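Local structure of MdbA protein (Corynebacterium diphtheriae, 5C00) at residues 20-25 / 68-73; 39-44 / 75-80. The protein probably catalyses disulfide-bond formation in exported proteins, as a thiol-disulfide oxidoreductase of the DsbA family needed for viability, pilus assembly and toxin production. All blocks are in the same frame, centred on the assembly; numbering follows the deposited sequence.

How the contacts relate
The two contacts lie on the same side of the chain's centre, their own centres about 12 Å apart; contact 1 uses the last turns of helix 56-74, and contact 2 the turn that follows it and the start of strand 78-85. Along the chain the order is 20-25, 39-44, 68-73, 75-80, so the contacts interleave: the loop before strand 25-29 serves contact 1, and the loop before strand 45-52 serves contact 2. They also touch directly, Ile73 CD1 lying 3.8 Å from Val80 CG2. The helix that starts at what is probably the thioredoxin-type CxxC motif is thus bordered, at its far end, by two loops leading into the sheet.

Contact 1: residues 20-25 / 68-73; sequences ESVSFT and PMTKAI
An apolar contact, mostly buried, joins Phe24 in the loop before strand 25-29 to Thr70 and Ile73 on the last turns of helix 56-74. No direct hydrogen bond crosses it. The Phe24 ring meets Thr70 at its edge: the methyl CG2 of Thr70 lies near the ring plane, 3.7 Å from Phe24 CE2. Ile73 CG2 comes obliquely to the base of the same side chain, 3.7 Å from Phe24 CB. With chi1 at 55°, Phe24 CG, where the ring starts, also lies 4.0 Å from Ile73 CG2. Val22 CB covers one ring face off-centre, 3.6 Å above the plane. Threonine suits its position because it turns a methyl to the ring while OG1 bonds back to Asp66 O in the helix. At the exposed margin a water accepts from Lys71 NZ and, less certainly, bridges to Glu20 and Ser21, each modelled in two conformers; Glu20 OE1 is held by Trp117 NE1, and Lys71 also pairs with Glu74. Helix and sheet are those of a thioredoxin-like fold, consistent with the DsbA family, and the loop lies against the end of that helix far from its probable CxxC start.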
# COMPACT_ATOMS: atom_id res chain seq x y z
N GLU A 20 10.01 5.46 -10.05
CA GLU A 20 10.96 6.01 -9.08
C GLU A 20 11.84 4.87 -8.61
O GLU A 20 11.37 3.76 -8.40
CB GLU A 20 10.21 6.66 -7.91
CG GLU A 20 11.04 6.92 -6.65
CD GLU A 20 10.23 7.54 -5.51
OE1 GLU A 20 8.97 7.47 -5.51
OE2 GLU A 20 10.86 8.10 -4.58
N SER A 21 13.12 5.14 -8.45
CA SER A 21 14.07 4.19 -7.93
C SER A 21 13.95 4.23 -6.40
O SER A 21 13.91 5.30 -5.85
CB SER A 21 15.46 4.65 -8.32
OG SER A 21 16.44 3.84 -7.77
N VAL A 22 13.99 3.07 -5.74
CA VAL A 22 13.96 3.04 -4.27
C VAL A 22 14.98 2.01 -3.85
O VAL A 22 15.23 1.07 -4.60
CB VAL A 22 12.58 2.64 -3.71
CG1 VAL A 22 11.53 3.70 -4.06
CG2 VAL A 22 12.16 1.26 -4.22
N SER A 23 15.62 2.22 -2.72
CA SER A 23 16.67 1.30 -2.30
C SER A 23 16.26 0.44 -1.12
O SER A 23 17.09 -0.32 -0.61
CB SER A 23 17.91 2.07 -1.95
OG SER A 23 17.60 3.02 -0.93
N PHE A 24 15.02 0.55 -0.66
CA PHE A 24 14.55 -0.24 0.48
C PHE A 24 14.11 -1.61 0.02
O PHE A 24 13.97 -1.86 -1.18
CB PHE A 24 13.45 0.50 1.28
CG PHE A 24 12.26 0.95 0.48
CD1 PHE A 24 11.32 0.03 0.02
CD2 PHE A 24 12.05 2.28 0.19
CE1 PHE A 24 10.20 0.43 -0.70
CE2 PHE A 24 10.92 2.69 -0.53
CZ PHE A 24 10.02 1.76 -0.98
N THR A 25 13.87 -2.50 0.97
CA THR A 25 13.30 -3.81 0.67
C THR A 25 12.00 -3.95 1.49
O THR A 25 11.45 -2.96 2.06
CB THR A 25 14.34 -4.95 0.95
OG1 THR A 25 13.83 -6.22 0.54
CG2 THR A 25 14.69 -5.00 2.38
N PRO A 68 9.20 12.00 2.03
CA PRO A 68 9.98 11.94 3.25
C PRO A 68 9.96 10.57 3.88
O PRO A 68 11.00 10.14 4.42
CB PRO A 68 9.31 12.95 4.18
CG PRO A 68 8.39 13.74 3.35
CD PRO A 68 8.20 13.08 2.04
N MSE A 69 8.83 9.86 3.80
CA MSE A 69 8.74 8.50 4.36
C MSE A 69 9.77 7.63 3.69
O MSE A 69 10.46 6.88 4.37
CB MSE A 69 7.34 7.90 4.20
CG MSE A 69 7.24 6.48 4.78
SE MSE A 69 5.47 5.72 4.44
CE MSE A 69 5.81 5.35 2.58
N THR A 70 9.85 7.65 2.36
CA THR A 70 10.83 6.85 1.61
C THR A 70 12.26 7.14 2.11
O THR A 70 13.03 6.25 2.34
CB THR A 70 10.73 7.15 0.10
OG1 THR A 70 9.40 6.94 -0.35
CG2 THR A 70 11.66 6.27 -0.69
N LYS A 71 12.59 8.41 2.27
CA LYS A 71 13.93 8.77 2.74
C LYS A 71 14.24 8.23 4.12
O LYS A 71 15.34 7.76 4.38
CB LYS A 71 14.17 10.28 2.72
CG LYS A 71 14.01 10.91 1.34
CD LYS A 71 14.85 10.23 0.25
CE LYS A 71 14.03 9.42 -0.75
NZ LYS A 71 14.75 8.93 -1.97
N ALA A 72 13.27 8.28 5.00
CA ALA A 72 13.45 7.84 6.37
C ALA A 72 13.58 6.32 6.44
O ALA A 72 14.33 5.79 7.26
CB ALA A 72 12.27 8.32 7.23
N ILE A 73 12.83 5.64 5.58
CA ILE A 73 12.95 4.20 5.43
C ILE A 73 14.33 3.91 4.86
O ILE A 73 15.03 3.08 5.41
CB ILE A 73 11.87 3.59 4.50
CG1 ILE A 73 10.45 3.76 5.06
CG2 ILE A 73 12.14 2.12 4.31
CD1 ILE A 73 9.38 3.50 4.01
O HOH W 1 13.49 7.16 -3.64

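Contact 2: residues 39-44 / 75-80; sequences NAKKDA and NGDIVV
Lys41 and Asp77 form a salt bridge, NZ to OD1 at 2.7 Å, in which the ammonium meets the carboxylate oxygen nearly along its C-O axis. The two side chains run side by side and point the same way. Lys41 CG is anti to its carbonyl carbon (chi1 -58°), and the extended chain beyond it runs past the carbonyl oxygen of Gly76, with CD 3.5 Å from Gly76 O. A long aliphatic stem ending in a charge suits this exposed margin, since the methylenes pack beside a carbonyl while the tip reaches an acid.

Gly76 O lies at the middle of the contact. It accepts a weak bond from Lys41 N at 3.4 Å, and the methyl CB of Ala44 rests at the same distance from it. Ala44 CA also approaches Asp77 O in a CA-H...O contact. Farther along, Val79 CG2 lies 4.0 Å from Ala44 CB and also touches Ala40 CB, so the two small alanines let the loop come close to the start of the strand.

Two turns position these groups. Lys41 to Ala44 make a type I beta turn, closed by Ala44 N to Lys41 O at 3.1 Å, which presents both Lys41 and Ala44 to 75-80. In 75-80, Gly76 is the first residue to leave helix 56-74, in a Schellman motif. Its positive phi (83°) would press a CB against the preceding carbonyl oxygen, and the Asn39-Lys41 backbone lies close to where that CB would point, which explains glycine here.

Beyond the contact, Asp77 and Val79 hydrogen-bond through their backbones to Lys45, and Val79 also to Ile47, where strands 78-85 and 45-52 run parallel. Ile78 turns away from the loop to pack on Ala72 and Ile73 of helix 56-74 and on Ala206 of helix 202-207.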
# COMPACT_ATOMS: atom_id res chain seq x y z
N ASN A 39 19.59 -2.79 6.02
CA ASN A 39 20.24 -2.74 7.33
C ASN A 39 19.54 -1.70 8.19
O ASN A 39 20.13 -0.70 8.58
CB ASN A 39 21.73 -2.43 7.17
CG ASN A 39 22.52 -3.64 6.63
OD1 ASN A 39 22.42 -4.76 7.16
ND2 ASN A 39 23.33 -3.40 5.62
N ALA A 40 18.27 -1.94 8.45
CA ALA A 40 17.52 -1.08 9.31
C ALA A 40 18.09 -1.21 10.72
O ALA A 40 18.55 -2.27 11.12
CB ALA A 40 16.06 -1.47 9.31
N LYS A 41 18.07 -0.10 11.43
CA LYS A 41 18.52 -0.07 12.80
C LYS A 41 17.57 -0.92 13.65
O LYS A 41 16.34 -0.89 13.48
CB LYS A 41 18.55 1.35 13.31
CG LYS A 41 19.45 2.25 12.48
CD LYS A 41 19.23 3.71 12.82
CE LYS A 41 20.07 4.61 11.92
NZ LYS A 41 19.77 6.04 12.22
N LYS A 42 18.15 -1.67 14.58
CA LYS A 42 17.34 -2.39 15.56
C LYS A 42 16.47 -1.46 16.40
O LYS A 42 15.45 -1.91 16.90
CB LYS A 42 18.23 -3.26 16.45
CG LYS A 42 18.64 -4.57 15.81
CD LYS A 42 17.54 -5.61 15.89
CE LYS A 42 18.10 -6.98 16.26
NZ LYS A 42 17.03 -8.02 16.35
N ASP A 43 16.85 -0.19 16.54
CA ASP A 43 16.02 0.81 17.25
C ASP A 43 15.18 1.76 16.35
O ASP A 43 14.71 2.82 16.79
CB ASP A 43 16.92 1.67 18.14
CG ASP A 43 17.67 2.72 17.34
OD1 ASP A 43 18.16 2.39 16.25
OD2 ASP A 43 17.76 3.87 17.83
N ALA A 44 15.01 1.40 15.10
CA ALA A 44 14.16 2.16 14.20
C ALA A 44 12.76 2.24 14.80
O ALA A 44 12.30 1.32 15.45
CB ALA A 44 14.11 1.47 12.85
N ASN A 75 17.06 5.51 5.03
CA ASN A 75 18.02 5.82 6.11
C ASN A 75 18.06 4.86 7.27
O ASN A 75 18.96 4.93 8.13
CB ASN A 75 17.64 7.14 6.76
CG ASN A 75 17.99 8.31 5.90
OD1 ASN A 75 18.66 8.15 4.89
ND2 ASN A 75 17.53 9.49 6.30
N GLY A 76 17.09 3.95 7.35
CA GLY A 76 17.06 2.98 8.44
C GLY A 76 16.44 3.49 9.74
O GLY A 76 16.49 2.80 10.77
N ASP A 77 15.78 4.66 9.68
CA ASP A 77 15.21 5.32 10.86
C ASP A 77 13.80 4.86 11.23
O ASP A 77 13.38 5.00 12.40
CB ASP A 77 15.15 6.85 10.67
CG ASP A 77 16.56 7.49 10.62
OD1 ASP A 77 17.44 7.02 11.36
OD2 ASP A 77 16.76 8.45 9.83
N ILE A 78 13.03 4.42 10.24
CA ILE A 78 11.73 3.84 10.48
C ILE A 78 11.53 2.55 9.72
O ILE A 78 12.16 2.36 8.68
CB ILE A 78 10.61 4.82 10.10
CG1 ILE A 78 10.60 5.18 8.62
CG2 ILE A 78 10.78 6.07 10.91
CD1 ILE A 78 9.42 6.04 8.25
N VAL A 79 10.71 1.68 10.27
CA VAL A 79 10.21 0.50 9.59
C VAL A 79 8.71 0.68 9.45
O VAL A 79 8.04 0.91 10.44
CB VAL A 79 10.56 -0.75 10.38
CG1 VAL A 79 9.89 -1.98 9.79
CG2 VAL A 79 12.08 -0.91 10.33
N VAL A 80 8.19 0.67 8.22
CA VAL A 80 6.78 0.97 8.00
C VAL A 80 5.91 -0.24 7.73
O VAL A 80 6.10 -0.98 6.74
CB VAL A 80 6.56 2.02 6.87
CG1 VAL A 80 5.08 2.32 6.76
CG2 VAL A 80 7.30 3.30 7.21